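PDB 5C5D: phosphoribosylaminoimidazole carboxylase from Treponema denticola, which catalyses the reversible carboxylation of 5-aminoimidazole ribonucleotide with carbon dioxide to give 4-carboxy-5-aminoimidazole ribonucleotide, a step of de novo purine synthesis. Local coordinates for residues L8-D14 with I63-G67; S13-H17 with C87-S91. The protein carries 1 engineered substitution. All blocks are in the same frame, centred on the assembly; numbering follows the deposited sequence.

How the contacts relate
Contact 1 pairs the C-terminal ends of two neighbouring parallel strands, 4-9 and 60-65; contact 2 brings the start of helix 15-27 against the loop that follows the next strand, 84-86. Their centres lie about 6 Å apart, and S13 and D14 belong to both. Several direct contacts tie them, among them T64 O to C87 N at 3.0 Å, probably a hydrogen bond, I65 CG1 against C87 O at 3.5 Å, and A66 O against P89 CD at 3.4 Å. The substrate-binding residues S11, D14 and G67 sit in contact 1, while contact 2 adds P89, whose side chain comes within about 4 Å of G67 (nearest atoms), beside that site.

Contact 1 of 2, residues L8-D14 with I63-G67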
# COMPACT_ATOMS: atom_id res chain seq x y z
N LEU D 8 -23.84 -1.04 18.88
CA LEU D 8 -22.89 -1.33 19.96
C LEU D 8 -21.50 -0.89 19.58
O LEU D 8 -20.96 -1.32 18.54
CB LEU D 8 -22.90 -2.84 20.28
CG LEU D 8 -21.83 -3.27 21.28
CD1 LEU D 8 -21.98 -2.59 22.63
CD2 LEU D 8 -21.87 -4.78 21.42
N MET D 9 -20.92 -0.02 20.39
CA MET D 9 -19.61 0.53 20.09
C MET D 9 -18.59 0.15 21.16
O MET D 9 -18.95 -0.03 22.33
CB MET D 9 -19.70 2.06 19.97
CG MET D 9 -19.84 2.72 21.30
SD MET D 9 -20.26 4.48 21.12
CE MET D 9 -22.02 4.36 20.92
N GLY D 10 -17.33 0.03 20.77
CA GLY D 10 -16.29 -0.44 21.67
C GLY D 10 -15.86 0.60 22.66
O GLY D 10 -15.36 0.26 23.72
N SER D 11 -16.07 1.87 22.32
CA SER D 11 -15.65 2.97 23.17
C SER D 11 -16.57 4.17 23.05
O SER D 11 -17.08 4.47 21.96
CB SER D 11 -14.23 3.40 22.79
OG SER D 11 -13.90 4.64 23.38
N SER D 12 -16.75 4.89 24.15
CA SER D 12 -17.54 6.11 24.11
C SER D 12 -16.93 7.12 23.14
O SER D 12 -17.61 8.06 22.72
CB SER D 12 -17.66 6.73 25.50
OG SER D 12 -16.41 7.15 26.02
N SER D 13 -15.67 6.93 22.76
CA SER D 13 -15.04 7.86 21.84
C SER D 13 -15.69 7.77 20.47
O SER D 13 -15.52 8.69 19.65
CB SER D 13 -13.53 7.59 21.73
OG SER D 13 -13.26 6.32 21.15
N ASP D 14 -16.43 6.68 20.21
CA ASP D 14 -17.12 6.46 18.94
C ASP D 14 -18.54 7.03 18.88
O ASP D 14 -19.26 6.78 17.92
CB ASP D 14 -17.24 4.95 18.60
CG ASP D 14 -15.91 4.18 18.68
OD1 ASP D 14 -14.95 4.63 18.04
OD2 ASP D 14 -15.88 3.08 19.33
N ILE D 63 -25.45 -3.38 14.85
CA ILE D 63 -24.44 -2.63 14.09
C ILE D 63 -23.29 -2.39 15.05
O ILE D 63 -23.47 -1.74 16.09
CB ILE D 63 -24.99 -1.32 13.51
CG1 ILE D 63 -26.14 -1.59 12.55
CG2 ILE D 63 -23.88 -0.54 12.81
CD1 ILE D 63 -26.81 -0.29 12.02
N THR D 64 -22.11 -2.91 14.71
CA THR D 64 -20.97 -2.90 15.61
C THR D 64 -19.88 -1.96 15.14
O THR D 64 -19.47 -1.97 13.99
CB THR D 64 -20.43 -4.32 15.76
OG1 THR D 64 -20.26 -4.88 14.44
CG2 THR D 64 -21.40 -5.15 16.60
N ILE D 65 -19.48 -1.10 16.07
CA ILE D 65 -18.53 -0.02 15.81
C ILE D 65 -17.28 -0.13 16.66
O ILE D 65 -17.36 0.02 17.85
CB ILE D 65 -19.16 1.33 16.13
CG1 ILE D 65 -20.44 1.54 15.31
CG2 ILE D 65 -18.21 2.48 15.84
CD1 ILE D 65 -21.30 2.67 15.89
N ALA D 66 -16.13 -0.40 16.05
CA ALA D 66 -14.90 -0.48 16.81
C ALA D 66 -13.75 0.02 15.96
O ALA D 66 -13.62 -0.40 14.80
CB ALA D 66 -14.63 -1.87 17.28
N GLY D 67 -12.94 0.90 16.54
CA GLY D 67 -11.78 1.40 15.84
C GLY D 67 -10.57 0.52 15.99
O GLY D 67 -10.61 -0.54 16.65
O HOH W 1 -13.52 1.45 19.32
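L8 and M9 run parallel to T64 and I65, and three backbone hydrogen bonds stitch the two strand ends together. L8 N donates to I63 O, I65 N donates to L8 O at 2.9 Å, and G10 N, just past the strand, donates to I65 O with an N-H...O angle of 149°. Two CA-H...O contacts fill in between them, the shorter from M9 CA to I65 O at 3.2 Å. I65 O therefore receives both an amide and a CA hydrogen from segment 8-14.

The tight part lies on the sheet face that carries M9 and I65, where CB of M9 meets CB of I65 at 3.9 Å. Beyond that point the M9 chain leads away from I65. The CG2 branch of I65, anti to its backbone N, reaches D14 and lies 3.8 Å from D14 CB, the two side chains running antiparallel alongside one another.

Past the strand ends the packing gives way to a water-bridged, partly exposed side. D14 OD2 accepts the amide N of S11 at 3.2 Å, on the anti side and 33° out of the carboxylate plane, over a modest N-H...O angle of 136°. A water spans the gap from there: it donates to D14 OD2 and accepts from G67 N, each at 2.9 Å. S11, D14 and G67 all bind substrate, so this is the substrate-binding end of the sheet, at the C-terminal edge of its parallel strands, the usual place for a site in such alpha/beta folds.

Strand 31-36 flanks strand 4-9 on its other side. Helix 15-27 covers the face of M9 and I65, through M15, A18 and H17; helix 72-79 covers the face of L8 and T64, where T64 OG1 is hydrogen-bonded to S73 OG and I85 O.

Contact 2 of 2, residues S13-H17 with C87-S91; sequences SDMGH and CPPPS. With EDO (1,2-ethanediol), chain I.
In the alpha/beta fold of this carboxylase, the N-terminal turn of helix 15-27 packs against the proline-rich loop that leaves strand 84-86, close to the substrate site to which D14 belongs. H17 carries most of the contact. Its CG stands anti to the backbone N, which sends the imidazole out from the helix to the segment 87-91.

One face of the ring lies against the loop backbone: P89 CA sits 3.8 Å from the centroid of the H17 ring and 11° off the ring normal, a CH-pi contact well centred over the face. At the ring edge, near its plane, H17 NE2 donates to C87 O at 3.1 Å. This bond is bent, with an N-H...O angle of 135°, and NE2 approaches from above the carbonyl plane, 58° out of it. P88 O is also near, 3.4 Å from H17 NE2, but its angle is too poor for a hydrogen bond. C87 SG lies oblique to the H17 ring, 4.5 Å from its centroid. Together the face contact and the bent bond probably restrain the rotation of the imidazole. P90 extends the packing by way of CD, while I65 and P117 also touch H17.

Nearer the active site the fit is slighter: D14 OD1 approaches P89 CG, the carboxylate and the pyrrolidine crossing obliquely. P89 also rests on I65 of strand 60-65.

A 1,2-ethanediol, probably left from the crystallisation liquor, lies alongside P88-S91, off the H17 contact. Its O1 donates to P89 O, and S91 N donates to O2 of the diol at 3.1 Å along a nearly straight N-H...O line.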
# COMPACT_ATOMS: atom_id res chain seq x y z
N SER D 13 -15.67 6.93 22.76
CA SER D 13 -15.04 7.86 21.84
C SER D 13 -15.69 7.77 20.47
O SER D 13 -15.52 8.69 19.65
CB SER D 13 -13.53 7.59 21.73
OG SER D 13 -13.26 6.32 21.15
N ASP D 14 -16.43 6.68 20.21
CA ASP D 14 -17.12 6.46 18.94
C ASP D 14 -18.54 7.03 18.88
O ASP D 14 -19.26 6.78 17.92
CB ASP D 14 -17.24 4.95 18.60
CG ASP D 14 -15.91 4.18 18.68
OD1 ASP D 14 -14.95 4.63 18.04
OD2 ASP D 14 -15.88 3.08 19.33
N MET D 15 -18.96 7.80 19.88
CA MET D 15 -20.37 8.14 20.03
C MET D 15 -20.87 8.96 18.83
O MET D 15 -21.98 8.75 18.35
CB MET D 15 -20.60 8.87 21.35
CG MET D 15 -22.02 9.30 21.63
SD MET D 15 -23.20 7.91 21.72
CE MET D 15 -22.59 7.03 23.15
N GLY D 16 -20.04 9.86 18.32
CA GLY D 16 -20.45 10.68 17.19
C GLY D 16 -20.80 9.87 15.96
O GLY D 16 -21.76 10.16 15.26
N HIS D 17 -20.01 8.83 15.71
CA HIS D 17 -20.23 7.90 14.61
C HIS D 17 -21.52 7.12 14.81
O HIS D 17 -22.36 7.03 13.93
CB HIS D 17 -19.01 6.97 14.53
CG HIS D 17 -18.99 6.07 13.34
ND1 HIS D 17 -18.64 6.52 12.09
CD2 HIS D 17 -19.23 4.75 13.22
CE1 HIS D 17 -18.67 5.50 11.24
NE2 HIS D 17 -19.02 4.41 11.91
N CYS D 87 -19.63 -1.38 11.01
CA CYS D 87 -19.47 -0.04 10.47
C CYS D 87 -18.40 0.65 11.31
O CYS D 87 -18.72 1.39 12.25
CB CYS D 87 -20.78 0.71 10.48
SG CYS D 87 -20.65 2.34 9.68
N PRO D 88 -17.12 0.40 10.98
CA PRO D 88 -16.05 0.94 11.80
C PRO D 88 -15.93 2.45 11.58
O PRO D 88 -16.33 2.95 10.52
CB PRO D 88 -14.82 0.19 11.31
CG PRO D 88 -15.12 -0.14 9.89
CD PRO D 88 -16.60 -0.45 9.88
N PRO D 89 -15.41 3.17 12.58
CA PRO D 89 -15.17 4.59 12.41
C PRO D 89 -14.06 4.79 11.41
O PRO D 89 -13.24 3.90 11.21
CB PRO D 89 -14.75 5.06 13.80
CG PRO D 89 -14.15 3.85 14.46
CD PRO D 89 -14.84 2.65 13.84
N PRO D 90 -14.06 5.93 10.73
CA PRO D 90 -13.02 6.10 9.72
C PRO D 90 -11.67 6.41 10.36
O PRO D 90 -11.61 7.03 11.42
CB PRO D 90 -13.53 7.27 8.88
CG PRO D 90 -14.37 8.06 9.83
CD PRO D 90 -15.05 7.01 10.68
N SER D 91 -10.61 5.94 9.72
CA SER D 91 -9.27 6.25 10.19
C SER D 91 -8.35 6.37 9.02
O SER D 91 -8.49 5.61 8.05
CB SER D 91 -8.72 5.18 11.12
OG SER D 91 -7.37 5.51 11.43
C1 EDO I . -10.93 2.04 8.74
O1 EDO I . -12.35 2.07 8.77
C2 EDO I . -10.52 2.79 7.50
O2 EDO I . -11.25 4.03 7.42